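Local coordinates for protein p-nitrophenyl phosphatase (Pho2) (Archaeoglobus fulgidus, PDB 3QGM) that probably hydrolyses phosphate monoesters such as p-nitrophenyl phosphate, as a metal-binding phosphatase of the haloacid dehalogenase (HAD) superfamily, at residues G10-I15 and K205-V210; K42-S47 and L197-L202; A118-V123 and R146-N151. All coordinates share one frame; numbering follows the deposited sequence.

Contact 1 (G10-I15 and K205-V210). With CA (calcium ion), chain E.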
ATOM      1  N   GLY A  10      -8.408  20.908  31.897  1.00 39.43           N
ATOM      2  CA  GLY A  10      -9.003  20.435  30.643  1.00 37.70           C
ATOM      3  C   GLY A  10      -8.741  18.993  30.264  1.00 36.22           C
ATOM      4  O   GLY A  10      -7.818  18.347  30.761  1.00 34.43           O
ATOM      5  N   TYR A  11      -9.566  18.512  29.345  1.00 34.56           N
ATOM      6  CA  TYR A  11      -9.551  17.116  28.902  1.00 33.72           C
ATOM      7  C   TYR A  11      -9.664  17.068  27.378  1.00 32.08           C
ATOM      8  O   TYR A  11     -10.543  17.665  26.795  1.00 31.89           O
ATOM      9  CB  TYR A  11     -10.703  16.353  29.556  1.00 33.60           C
ATOM     10  CG  TYR A  11     -10.500  16.267  31.040  1.00 36.48           C
ATOM     11  CD1 TYR A  11      -9.817  15.192  31.605  1.00 35.82           C
ATOM     12  CD2 TYR A  11     -10.905  17.289  31.874  1.00 36.84           C
ATOM     13  CE1 TYR A  11      -9.579  15.128  32.950  1.00 37.23           C
ATOM     14  CE2 TYR A  11     -10.644  17.236  33.245  1.00 37.22           C
ATOM     15  CZ  TYR A  11      -9.979  16.156  33.773  1.00 38.19           C
ATOM     16  OH  TYR A  11      -9.708  16.079  35.138  1.00 40.71           O
ATOM     17  N   ILE A  12      -8.733  16.373  26.758  1.00 30.90           N
ATOM     18  CA  ILE A  12      -8.768  16.067  25.335  1.00 29.18           C
ATOM     19  C   ILE A  12      -9.325  14.660  25.284  1.00 28.59           C
ATOM     20  O   ILE A  12      -8.670  13.716  25.758  1.00 27.22           O
ATOM     21  CB  ILE A  12      -7.382  16.118  24.705  1.00 28.87           C
ATOM     22  CG1 ILE A  12      -6.921  17.580  24.721  1.00 28.16           C
ATOM     23  CG2 ILE A  12      -7.437  15.538  23.257  1.00 28.84           C
ATOM     24  CD1 ILE A  12      -5.526  17.842  24.144  1.00 28.80           C
ATOM     25  N   ILE A  13     -10.556  14.546  24.761  1.00 27.37           N
ATOM     26  CA  ILE A  13     -11.317  13.283  24.821  1.00 27.25           C
ATOM     27  C   ILE A  13     -11.513  12.661  23.438  1.00 26.68           C
ATOM     28  O   ILE A  13     -12.074  13.243  22.520  1.00 24.49           O
ATOM     29  CB  ILE A  13     -12.627  13.417  25.605  1.00 27.40           C
ATOM     30  CG1 ILE A  13     -12.349  13.980  27.014  1.00 27.67           C
ATOM     31  CG2 ILE A  13     -13.280  12.061  25.747  1.00 24.76           C
ATOM     32  CD1 ILE A  13     -13.623  14.175  27.875  1.00 30.55           C
ATOM     33  N   ASP A  14     -10.955  11.474  23.274  1.00 26.91           N
ATOM     34  CA  ASP A  14     -11.275  10.614  22.100  1.00 26.85           C
ATOM     35  C   ASP A  14     -12.788  10.312  22.127  1.00 26.75           C
ATOM     36  O   ASP A  14     -13.369  10.106  23.207  1.00 26.50           O
ATOM     37  CB  ASP A  14     -10.390   9.376  22.224  1.00 27.23           C
ATOM     38  CG  ASP A  14     -10.767   8.205  21.320  1.00 27.39           C
ATOM     39  OD1 ASP A  14     -11.144   8.309  20.116  1.00 26.54           O
ATOM     40  OD2 ASP A  14     -10.609   7.107  21.881  1.00 26.20           O
ATOM     41  N   ILE A  15     -13.429  10.337  20.957  1.00 25.74           N
ATOM     42  CA  ILE A  15     -14.865  10.064  20.852  1.00 25.00           C
ATOM     43  C   ILE A  15     -15.114   8.547  20.746  1.00 25.53           C
ATOM     44  O   ILE A  15     -15.740   7.967  21.631  1.00 25.71           O
ATOM     45  CB  ILE A  15     -15.474  10.764  19.640  1.00 25.25           C
ATOM     46  CG1 ILE A  15     -15.343  12.293  19.775  1.00 24.83           C
ATOM     47  CG2 ILE A  15     -16.968  10.384  19.442  1.00 25.56           C
ATOM     48  CD1 ILE A  15     -15.673  13.051  18.484  1.00 23.74           C
ATOM     49  N   LYS A 205       0.352  20.700  30.870  1.00 43.93           N
ATOM     50  CA  LYS A 205       0.479  20.310  32.272  1.00 44.40           C
ATOM     51  C   LYS A 205      -0.882  20.334  32.970  1.00 43.91           C
ATOM     52  O   LYS A 205      -1.078  19.656  33.975  1.00 44.48           O
ATOM     53  CB  LYS A 205       1.488  21.228  32.998  1.00 45.54           C
ATOM     54  CG  LYS A 205       0.905  22.608  33.322  1.00 47.17           C
ATOM     55  CD  LYS A 205       1.909  23.618  33.868  1.00 50.68           C
ATOM     56  CE  LYS A 205       1.209  24.957  34.137  1.00 50.62           C
ATOM     57  NZ  LYS A 205       1.961  25.762  35.137  1.00 54.23           N
ATOM     58  N   ASP A 206      -1.814  21.116  32.429  1.00 42.93           N
ATOM     59  CA  ASP A 206      -3.163  21.224  32.960  1.00 42.18           C
ATOM     60  C   ASP A 206      -4.176  20.446  32.134  1.00 40.69           C
ATOM     61  O   ASP A 206      -5.379  20.683  32.253  1.00 40.36           O
ATOM     62  CB  ASP A 206      -3.596  22.688  32.989  1.00 42.66           C
ATOM     63  CG  ASP A 206      -2.916  23.469  34.053  1.00 44.53           C
ATOM     64  OD1 ASP A 206      -2.986  23.053  35.231  1.00 45.02           O
ATOM     65  OD2 ASP A 206      -2.312  24.503  33.706  1.00 47.66           O
ATOM     66  N   VAL A 207      -3.712  19.519  31.305  1.00 39.45           N
ATOM     67  CA  VAL A 207      -4.624  18.748  30.476  1.00 37.39           C
ATOM     68  C   VAL A 207      -4.358  17.233  30.608  1.00 36.03           C
ATOM     69  O   VAL A 207      -3.214  16.794  30.823  1.00 34.68           O
ATOM     70  CB  VAL A 207      -4.537  19.227  29.007  1.00 37.24           C
ATOM     71  CG1 VAL A 207      -5.426  18.372  28.102  1.00 38.47           C
ATOM     72  CG2 VAL A 207      -4.930  20.697  28.871  1.00 36.28           C
ATOM     73  N   ALA A 208      -5.432  16.442  30.553  1.00 34.30           N
ATOM     74  CA  ALA A 208      -5.297  14.984  30.422  1.00 33.58           C
ATOM     75  C   ALA A 208      -5.922  14.524  29.108  1.00 31.92           C
ATOM     76  O   ALA A 208      -6.915  15.067  28.666  1.00 32.32           O
ATOM     77  CB  ALA A 208      -5.909  14.234  31.626  1.00 33.81           C
ATOM     78  N   VAL A 209      -5.310  13.527  28.482  1.00 31.63           N
ATOM     79  CA  VAL A 209      -5.737  13.005  27.184  1.00 29.70           C
ATOM     80  C   VAL A 209      -6.367  11.640  27.455  1.00 29.38           C
ATOM     81  O   VAL A 209      -5.733  10.770  28.053  1.00 29.86           O
ATOM     82  CB  VAL A 209      -4.525  12.937  26.253  1.00 30.70           C
ATOM     83  CG1 VAL A 209      -4.843  12.170  24.880  1.00 28.59           C
ATOM     84  CG2 VAL A 209      -4.011  14.346  26.013  1.00 29.63           C
ATOM     85  N   VAL A 210      -7.630  11.477  27.082  1.00 28.21           N
ATOM     86  CA  VAL A 210      -8.385  10.282  27.439  1.00 27.32           C
ATOM     87  C   VAL A 210      -8.730   9.586  26.156  1.00 27.24           C
ATOM     88  O   VAL A 210      -9.132  10.260  25.178  1.00 26.25           O
ATOM     89  CB  VAL A 210      -9.732  10.627  28.105  1.00 27.79           C
ATOM     90  CG1 VAL A 210     -10.496   9.327  28.464  1.00 26.09           C
ATOM     91  CG2 VAL A 210      -9.540  11.498  29.366  1.00 28.63           C
TER
HETATM   92 CA    CA E 503     -10.821   5.697  19.975  1.00 26.99          CA
HETATM   93  O   HOH W   1     -11.360   3.465  19.146  1.00 26.34           O
HETATM   94  O   HOH W   2     -11.159   6.178  17.703  1.00 23.87           O
HETATM   95  O   HOH W   3      -8.762   6.066  19.551  1.00 23.98           O

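Contact 2 (K42-S47 and L197-L202)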
ATOM      1  N   LYS A  42     -13.114  22.076  31.093  1.00 39.62           N
ATOM      2  CA  LYS A  42     -13.168  22.363  29.684  1.00 39.01           C
ATOM      3  C   LYS A  42     -12.829  21.058  28.967  1.00 37.92           C
ATOM      4  O   LYS A  42     -12.032  20.254  29.466  1.00 37.30           O
ATOM      5  CB  LYS A  42     -12.143  23.428  29.296  1.00 39.56           C
ATOM      6  CG  LYS A  42     -12.267  24.778  30.015  1.00 42.34           C
ATOM      7  CD  LYS A  42     -10.975  25.554  29.749  1.00 46.54           C
ATOM      8  CE  LYS A  42     -11.137  27.088  29.707  1.00 49.07           C
ATOM      9  NZ  LYS A  42     -10.966  27.634  28.334  1.00 49.27           N
ATOM     10  N   ILE A  43     -13.428  20.861  27.802  1.00 36.22           N
ATOM     11  CA  ILE A  43     -13.294  19.618  27.074  1.00 35.67           C
ATOM     12  C   ILE A  43     -13.131  19.935  25.617  1.00 34.34           C
ATOM     13  O   ILE A  43     -13.721  20.877  25.110  1.00 35.19           O
ATOM     14  CB  ILE A  43     -14.554  18.713  27.273  1.00 35.65           C
ATOM     15  CG1 ILE A  43     -14.707  18.324  28.740  1.00 37.41           C
ATOM     16  CG2 ILE A  43     -14.461  17.441  26.430  1.00 36.93           C
ATOM     17  CD1 ILE A  43     -15.783  17.306  28.965  1.00 40.46           C
ATOM     18  N   ILE A  44     -12.297  19.172  24.941  1.00 33.34           N
ATOM     19  CA  ILE A  44     -12.290  19.176  23.507  1.00 32.28           C
ATOM     20  C   ILE A  44     -12.280  17.725  23.053  1.00 31.66           C
ATOM     21  O   ILE A  44     -11.477  16.900  23.526  1.00 31.16           O
ATOM     22  CB  ILE A  44     -11.152  19.992  22.909  1.00 32.71           C
ATOM     23  CG1 ILE A  44     -11.259  20.015  21.372  1.00 33.95           C
ATOM     24  CG2 ILE A  44      -9.804  19.449  23.305  1.00 32.09           C
ATOM     25  CD1 ILE A  44     -10.522  21.216  20.712  1.00 37.17           C
ATOM     26  N   PHE A  45     -13.211  17.414  22.165  1.00 31.09           N
ATOM     27  CA  PHE A  45     -13.351  16.067  21.618  1.00 31.35           C
ATOM     28  C   PHE A  45     -12.455  15.966  20.374  1.00 30.78           C
ATOM     29  O   PHE A  45     -12.500  16.840  19.498  1.00 31.87           O
ATOM     30  CB  PHE A  45     -14.806  15.797  21.271  1.00 30.89           C
ATOM     31  CG  PHE A  45     -15.728  15.841  22.453  1.00 33.01           C
ATOM     32  CD1 PHE A  45     -16.491  16.972  22.710  1.00 37.05           C
ATOM     33  CD2 PHE A  45     -15.847  14.749  23.318  1.00 35.98           C
ATOM     34  CE1 PHE A  45     -17.335  17.037  23.829  1.00 36.72           C
ATOM     35  CE2 PHE A  45     -16.693  14.802  24.429  1.00 37.58           C
ATOM     36  CZ  PHE A  45     -17.440  15.950  24.682  1.00 36.97           C
ATOM     37  N   VAL A  46     -11.593  14.958  20.310  1.00 30.41           N
ATOM     38  CA  VAL A  46     -10.616  14.888  19.213  1.00 29.84           C
ATOM     39  C   VAL A  46     -10.760  13.548  18.523  1.00 30.12           C
ATOM     40  O   VAL A  46     -10.724  12.524  19.184  1.00 31.11           O
ATOM     41  CB  VAL A  46      -9.167  15.124  19.688  1.00 30.60           C
ATOM     42  CG1 VAL A  46      -8.158  14.876  18.554  1.00 32.74           C
ATOM     43  CG2 VAL A  46      -8.958  16.564  20.204  1.00 31.14           C
ATOM     44  N   SER A  47     -10.940  13.548  17.202  1.00 29.11           N
ATOM     45  CA  SER A  47     -11.148  12.315  16.460  1.00 28.51           C
ATOM     46  C   SER A  47     -10.338  12.298  15.192  1.00 27.53           C
ATOM     47  O   SER A  47     -10.190  13.312  14.545  1.00 24.87           O
ATOM     48  CB  SER A  47     -12.612  12.184  16.045  1.00 28.98           C
ATOM     49  OG  SER A  47     -12.765  11.148  15.114  1.00 30.64           O
ATOM     50  N   LEU A 197      -4.784  21.927  22.290  1.00 33.60           N
ATOM     51  CA  LEU A 197      -4.236  22.794  23.360  1.00 34.79           C
ATOM     52  C   LEU A 197      -4.502  24.308  23.142  1.00 36.80           C
ATOM     53  O   LEU A 197      -5.018  24.995  24.032  1.00 36.31           O
ATOM     54  CB  LEU A 197      -2.742  22.555  23.481  1.00 34.47           C
ATOM     55  CG  LEU A 197      -2.326  21.226  24.085  1.00 32.31           C
ATOM     56  CD1 LEU A 197      -0.808  21.181  24.295  1.00 33.51           C
ATOM     57  CD2 LEU A 197      -3.005  21.015  25.425  1.00 32.95           C
ATOM     58  N   ASP A 198      -4.171  24.784  21.944  1.00 38.24           N
ATOM     59  CA  ASP A 198      -4.427  26.144  21.509  1.00 40.31           C
ATOM     60  C   ASP A 198      -5.917  26.488  21.643  1.00 40.54           C
ATOM     61  O   ASP A 198      -6.288  27.538  22.175  1.00 41.22           O
ATOM     62  CB  ASP A 198      -3.978  26.300  20.039  1.00 41.53           C
ATOM     63  CG  ASP A 198      -3.758  27.768  19.635  1.00 45.09           C
ATOM     64  OD1 ASP A 198      -4.741  28.518  19.567  1.00 46.53           O
ATOM     65  OD2 ASP A 198      -2.586  28.157  19.376  1.00 53.65           O
ATOM     66  N   ILE A 199      -6.779  25.597  21.160  1.00 40.05           N
ATOM     67  CA  ILE A 199      -8.223  25.786  21.302  1.00 39.37           C
ATOM     68  C   ILE A 199      -8.579  25.853  22.787  1.00 39.51           C
ATOM     69  O   ILE A 199      -9.274  26.762  23.200  1.00 40.14           O
ATOM     70  CB  ILE A 199      -9.031  24.676  20.557  1.00 39.00           C
ATOM     71  CG1 ILE A 199      -8.915  24.893  19.028  1.00 37.62           C
ATOM     72  CG2 ILE A 199     -10.523  24.664  21.005  1.00 38.64           C
ATOM     73  CD1 ILE A 199      -9.415  23.731  18.189  1.00 33.48           C
ATOM     74  N   LEU A 200      -8.075  24.921  23.589  1.00 38.62           N
ATOM     75  CA  LEU A 200      -8.386  24.896  25.012  1.00 39.04           C
ATOM     76  C   LEU A 200      -7.853  26.164  25.704  1.00 40.09           C
ATOM     77  O   LEU A 200      -8.398  26.608  26.696  1.00 39.40           O
ATOM     78  CB  LEU A 200      -7.788  23.654  25.687  1.00 38.66           C
ATOM     79  CG  LEU A 200      -8.502  22.301  25.495  1.00 36.20           C
ATOM     80  CD1 LEU A 200      -7.628  21.167  25.983  1.00 30.71           C
ATOM     81  CD2 LEU A 200      -9.872  22.270  26.177  1.00 36.49           C
ATOM     82  N   GLY A 201      -6.775  26.720  25.159  1.00 41.49           N
ATOM     83  CA  GLY A 201      -6.027  27.798  25.811  1.00 42.69           C
ATOM     84  C   GLY A 201      -5.365  27.260  27.067  1.00 43.67           C
ATOM     85  O   GLY A 201      -5.378  27.921  28.112  1.00 42.46           O
ATOM     86  N   LEU A 202      -4.858  26.021  27.004  1.00 43.29           N
ATOM     87  CA  LEU A 202      -4.247  25.402  28.195  1.00 44.08           C
ATOM     88  C   LEU A 202      -2.904  24.840  27.851  1.00 44.30           C
ATOM     89  O   LEU A 202      -2.663  24.429  26.738  1.00 44.21           O
ATOM     90  CB  LEU A 202      -5.136  24.302  28.822  1.00 43.70           C
ATOM     91  CG  LEU A 202      -6.510  24.687  29.390  1.00 44.68           C
ATOM     92  CD1 LEU A 202      -7.277  23.460  29.883  1.00 42.17           C
ATOM     93  CD2 LEU A 202      -6.426  25.761  30.516  1.00 45.11           C
TER

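Contact 3 (A118-V123 and R146-N151)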
ATOM      1  N   ALA A 118      -2.388  20.397  -8.553  1.00 33.54           N
ATOM      2  CA  ALA A 118      -2.342  20.577  -7.103  1.00 32.90           C
ATOM      3  C   ALA A 118      -1.007  21.087  -6.594  1.00 32.41           C
ATOM      4  O   ALA A 118       0.026  20.659  -7.087  1.00 34.36           O
ATOM      5  CB  ALA A 118      -2.667  19.245  -6.403  1.00 31.28           C
ATOM      6  N   GLU A 119      -1.035  21.960  -5.590  1.00 31.41           N
ATOM      7  CA  GLU A 119       0.132  22.240  -4.761  1.00 32.50           C
ATOM      8  C   GLU A 119       0.205  21.318  -3.536  1.00 30.37           C
ATOM      9  O   GLU A 119       1.259  21.179  -2.947  1.00 30.62           O
ATOM     10  CB  GLU A 119       0.126  23.672  -4.234  1.00 33.25           C
ATOM     11  CG  GLU A 119      -0.552  24.691  -5.130  1.00 39.05           C
ATOM     12  CD  GLU A 119      -0.861  25.970  -4.354  1.00 42.59           C
ATOM     13  OE1 GLU A 119       0.027  26.346  -3.540  1.00 49.38           O
ATOM     14  OE2 GLU A 119      -1.964  26.551  -4.525  1.00 38.27           O
ATOM     15  N   TYR A 120      -0.927  20.747  -3.121  1.00 29.36           N
ATOM     16  CA  TYR A 120      -0.957  19.825  -1.992  1.00 27.37           C
ATOM     17  C   TYR A 120      -1.635  18.522  -2.394  1.00 26.55           C
ATOM     18  O   TYR A 120      -2.698  18.532  -3.054  1.00 26.27           O
ATOM     19  CB  TYR A 120      -1.729  20.412  -0.809  1.00 27.75           C
ATOM     20  CG  TYR A 120      -1.021  21.494   0.006  1.00 28.35           C
ATOM     21  CD1 TYR A 120      -0.869  22.787  -0.492  1.00 28.99           C
ATOM     22  CD2 TYR A 120      -0.495  21.208   1.285  1.00 32.04           C
ATOM     23  CE1 TYR A 120      -0.194  23.773   0.258  1.00 30.07           C
ATOM     24  CE2 TYR A 120       0.186  22.191   2.032  1.00 32.15           C
ATOM     25  CZ  TYR A 120       0.310  23.465   1.506  1.00 32.31           C
ATOM     26  OH  TYR A 120       0.921  24.423   2.246  1.00 30.93           O
ATOM     27  N   LEU A 121      -1.028  17.419  -1.955  1.00 25.01           N
ATOM     28  CA  LEU A 121      -1.654  16.130  -1.952  1.00 24.92           C
ATOM     29  C   LEU A 121      -2.193  15.868  -0.551  1.00 24.27           C
ATOM     30  O   LEU A 121      -1.443  15.889   0.408  1.00 26.39           O
ATOM     31  CB  LEU A 121      -0.614  15.038  -2.374  1.00 25.91           C
ATOM     32  CG  LEU A 121      -0.997  13.562  -2.181  1.00 25.83           C
ATOM     33  CD1 LEU A 121      -2.307  13.221  -2.960  1.00 24.03           C
ATOM     34  CD2 LEU A 121       0.253  12.598  -2.551  1.00 22.05           C
ATOM     35  N   VAL A 122      -3.489  15.600  -0.447  1.00 24.13           N
ATOM     36  CA  VAL A 122      -4.178  15.367   0.804  1.00 24.67           C
ATOM     37  C   VAL A 122      -4.735  13.935   0.806  1.00 24.35           C
ATOM     38  O   VAL A 122      -5.582  13.575   0.007  1.00 23.35           O
ATOM     39  CB  VAL A 122      -5.302  16.414   1.011  1.00 25.46           C
ATOM     40  CG1 VAL A 122      -5.947  16.283   2.369  1.00 22.91           C
ATOM     41  CG2 VAL A 122      -4.719  17.819   0.832  1.00 23.88           C
ATOM     42  N   VAL A 123      -4.164  13.094   1.653  1.00 23.96           N
ATOM     43  CA  VAL A 123      -4.492  11.690   1.637  1.00 23.21           C
ATOM     44  C   VAL A 123      -5.426  11.454   2.793  1.00 22.41           C
ATOM     45  O   VAL A 123      -5.100  11.750   3.908  1.00 24.23           O
ATOM     46  CB  VAL A 123      -3.204  10.845   1.770  1.00 23.14           C
ATOM     47  CG1 VAL A 123      -3.541   9.471   2.279  1.00 23.07           C
ATOM     48  CG2 VAL A 123      -2.450  10.780   0.415  1.00 22.38           C
ATOM     49  N   ARG A 146       3.771  18.955  -1.747  1.00 28.16           N
ATOM     50  CA  ARG A 146       3.649  18.820  -0.317  1.00 28.07           C
ATOM     51  C   ARG A 146       2.516  17.834  -0.036  1.00 27.21           C
ATOM     52  O   ARG A 146       1.474  17.894  -0.652  1.00 27.09           O
ATOM     53  CB  ARG A 146       3.341  20.206   0.279  1.00 28.57           C
ATOM     54  CG  ARG A 146       3.130  20.242   1.781  1.00 28.88           C
ATOM     55  CD  ARG A 146       3.793  21.547   2.322  1.00 32.21           C
ATOM     56  NE  ARG A 146       3.616  21.745   3.751  1.00 31.03           N
ATOM     57  CZ  ARG A 146       4.441  21.264   4.686  1.00 33.32           C
ATOM     58  NH1 ARG A 146       5.515  20.550   4.359  1.00 32.60           N
ATOM     59  NH2 ARG A 146       4.182  21.512   5.971  1.00 33.38           N
ATOM     60  N   TYR A 147       2.725  16.971   0.937  1.00 26.60           N
ATOM     61  CA  TYR A 147       1.946  15.774   1.088  1.00 25.53           C
ATOM     62  C   TYR A 147       1.481  15.695   2.539  1.00 24.84           C
ATOM     63  O   TYR A 147       2.269  15.513   3.459  1.00 25.49           O
ATOM     64  CB  TYR A 147       2.823  14.594   0.614  1.00 26.38           C
ATOM     65  CG  TYR A 147       2.371  13.185   0.925  1.00 24.67           C
ATOM     66  CD1 TYR A 147       1.067  12.888   1.321  1.00 22.94           C
ATOM     67  CD2 TYR A 147       3.266  12.141   0.771  1.00 25.39           C
ATOM     68  CE1 TYR A 147       0.684  11.574   1.604  1.00 23.76           C
ATOM     69  CE2 TYR A 147       2.904  10.824   1.056  1.00 27.04           C
ATOM     70  CZ  TYR A 147       1.613  10.540   1.458  1.00 24.40           C
ATOM     71  OH  TYR A 147       1.301   9.237   1.760  1.00 25.05           O
ATOM     72  N   ILE A 148       0.176  15.862   2.726  1.00 24.24           N
ATOM     73  CA  ILE A 148      -0.432  15.795   4.023  1.00 24.95           C
ATOM     74  C   ILE A 148      -1.368  14.591   4.138  1.00 24.13           C
ATOM     75  O   ILE A 148      -2.156  14.298   3.228  1.00 25.05           O
ATOM     76  CB  ILE A 148      -1.289  17.049   4.299  1.00 25.15           C
ATOM     77  CG1 ILE A 148      -0.557  18.297   3.796  1.00 27.75           C
ATOM     78  CG2 ILE A 148      -1.550  17.134   5.811  1.00 23.51           C
ATOM     79  CD1 ILE A 148       0.616  18.677   4.651  1.00 28.17           C
ATOM     80  N   ALA A 149      -1.332  13.936   5.269  1.00 23.58           N
ATOM     81  CA  ALA A 149      -2.296  12.868   5.545  1.00 23.94           C
ATOM     82  C   ALA A 149      -3.152  13.256   6.759  1.00 23.57           C
ATOM     83  O   ALA A 149      -2.677  13.840   7.723  1.00 23.44           O
ATOM     84  CB  ALA A 149      -1.595  11.534   5.770  1.00 23.76           C
ATOM     85  N   THR A 150      -4.429  12.925   6.678  1.00 22.92           N
ATOM     86  CA  THR A 150      -5.384  13.217   7.716  1.00 22.68           C
ATOM     87  C   THR A 150      -5.065  12.480   9.006  1.00 23.80           C
ATOM     88  O   THR A 150      -5.146  13.037  10.115  1.00 23.88           O
ATOM     89  CB  THR A 150      -6.814  12.841   7.223  1.00 23.21           C
ATOM     90  OG1 THR A 150      -6.822  11.481   6.741  1.00 24.17           O
ATOM     91  CG2 THR A 150      -7.274  13.765   6.075  1.00 19.89           C
ATOM     92  N   ASN A 151      -4.686  11.222   8.864  1.00 23.89           N
ATOM     93  CA  ASN A 151      -4.457  10.367  10.016  1.00 24.50           C
ATOM     94  C   ASN A 151      -3.606   9.149   9.593  1.00 24.61           C
ATOM     95  O   ASN A 151      -3.595   8.812   8.400  1.00 24.14           O
ATOM     96  CB  ASN A 151      -5.802   9.892  10.606  1.00 24.49           C
ATOM     97  CG  ASN A 151      -6.566   8.993   9.685  1.00 23.88           C
ATOM     98  OD1 ASN A 151      -6.960   9.406   8.590  1.00 25.07           O
ATOM     99  ND2 ASN A 151      -6.873   7.777  10.151  1.00 25.91           N
TER
HETATM  100  O   HOH W   4       4.035  21.543  -2.924  1.00 42.26           O

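Contact 1 (G10-I15 and K205-V210)
Both carboxylate oxygens of Asp14 bind calcium, OD1 at 2.6 Å and OD2 at 2.4 Å from the ion, which three waters share. The remaining ligands come from Asp16, through its backbone O, and from Asp212. The carboxylate reaches the metal because CG stands anti to the backbone N of Asp14 (chi1 166°). One step further out, Asp14 N donates to Val210 O at 2.9 Å with a nearly straight N-H...O angle of 172°, so the metal-binding residue is fixed by the last rung of a parallel ladder. Behind it the ladder runs on: Val210 N to Ile12 O, Ile12 N to Ala208 O, Ala208 N to Gly10 O, and Gly10 N to Asp206 O. On the face of Ile12, Val207 and Val209, the Ile12 and Val207 side chains cross obliquely, with Ile12 CG1 3.8 Å from Val207 CG1, while Val209 CG2 meets Ile12 CB; Met193, Ala196 and Leu200 of helix 190-200 pack on Ile12. The other face holds Tyr11, Ala208 and Val210: Tyr11 CE1 lies 4.0 Å from Ala208 CB, Val210 CG2 meets the ring edge, and the phenol OH is hydrogen-bonded to Pro6 O and Lys8 N. A metal-binding aspartate at the C-terminal end of a central parallel strand is characteristic of HAD enzymes; the calcium would probably keep Asp14 ionised and offset the repulsion between its carboxylate and that of Asp212.

Contact 2 (K42-S47 and L197-L202)
Ile44 is the tight point where strand 42-47 meets the end of helix 190-200. Its CG1 lies anti to the backbone N (chi1 -177°), which sends CD1 to Ile199 and leaves CG2, in the crowded position between N and the carbonyl carbon, for Leu200. Ile44 CD1 presses on Ile199 CG2 at 3.5 Å, closer than usual for two carbons, and the two side chains cross at about a right angle. Ile44 CG2 sits 3.8 Å from Leu200 CG, with both Leu200 methyls close by; Leu200 CD2 also meets Lys42 CB at 4.0 Å. An alanine in place of Ile44 would remove CG1, CD1 and CG2, and with them these contacts to Ile199 and Leu200, and would probably loosen the seating of the helix on the sheet. Toward Lys42, exposed to solvent, the packing thins. The lysine chain bends at chi3 and chi4 (149° and -110°) alongside Leu200; Lys42 CD passes 4.3 Å from Leu202 CD1, and Lys42 NZ reaches Leu200 O, a long hydrogen bond of 3.2 Å in the carbonyl plane. That carbonyl belongs to the helix end, closed by a Schellman motif in which Gly201, with positive phi, follows the last helical residue and Leu202 N reaches Leu197 O at 3.1 Å. Apolar branches thus hold helix to sheet in this Rossmann-like core, while the ammonium at the rim probably gains from the negative end of the helix dipole.

Contact 3 (A118-V123 and R146-N151)
On one face of this parallel strand pair the Tyr120 ring and the Arg146 chain run side by side, and Arg146 and Ile148 form a corner that holds the ring: Arg146 CB stands over one ring face toward its rim, Arg146 CG lies 3.5 Å from Tyr120 CE2, and Ile148 CG1 closes the edge, in the ring plane 3.8 Å from Tyr120 CD2. The bend at chi2 (141°) carries Arg146 CD along the ring toward CZ. The guanidinium is turned 74° from the ring; its NH2 and the Tyr120 OH both engage Glu87, by a salt bridge and a hydrogen bond. On the opposite face the Tyr147 ring is the large bump, seated on Leu121 and Val123: Leu121 CD2 sits over it in a CH-pi contact, 4.2 Å from the ring centroid, and Val123 CG2 pushes obliquely against Tyr147 CE1 at 3.4 Å. The small Ala149 lies further along this face, its CB 4.4 Å from Val123 CB. Backbone bonds hold the register, among them Ile148 N to Leu121 O at 2.8 Å; at the N-terminal end of the pair, where Glu119 O and Arg146 N are not bonded directly, a water links them. The pair forms the strands of a beta-alpha-beta crossover through helix 131-143. Helix 76-87 packs on the face of Tyr120 and Val122, helix 167-177 lies against Val123, Tyr147 and Ala149, and strand 92-95 continues the sheet beside 120-123.

How the contacts relate
Contact 1 lies within the six-stranded parallel sheet and contact 2 packs helix 190-200 onto it, their centres about 7 Å apart. Strands 10-14 and 42-47 lie side by side, joined by Ile13 N to Ile44 O, and helix 190-200 is followed, after a short loop, by strand 207-211. Contact 3 belongs to a second, five-stranded sheet, its centre about 27 Å from that of contact 1 and 24 Å from that of contact 2, and touches neither. The segments run 10-15, 42-47, 118-123, 146-151, 197-202, 205-210; all strands of the second sheet come between 73-75 and 207-211 of the first, so it appears inserted. The metal-bearing core thus closes from both chain ends, consistent with HAD core and cap domains.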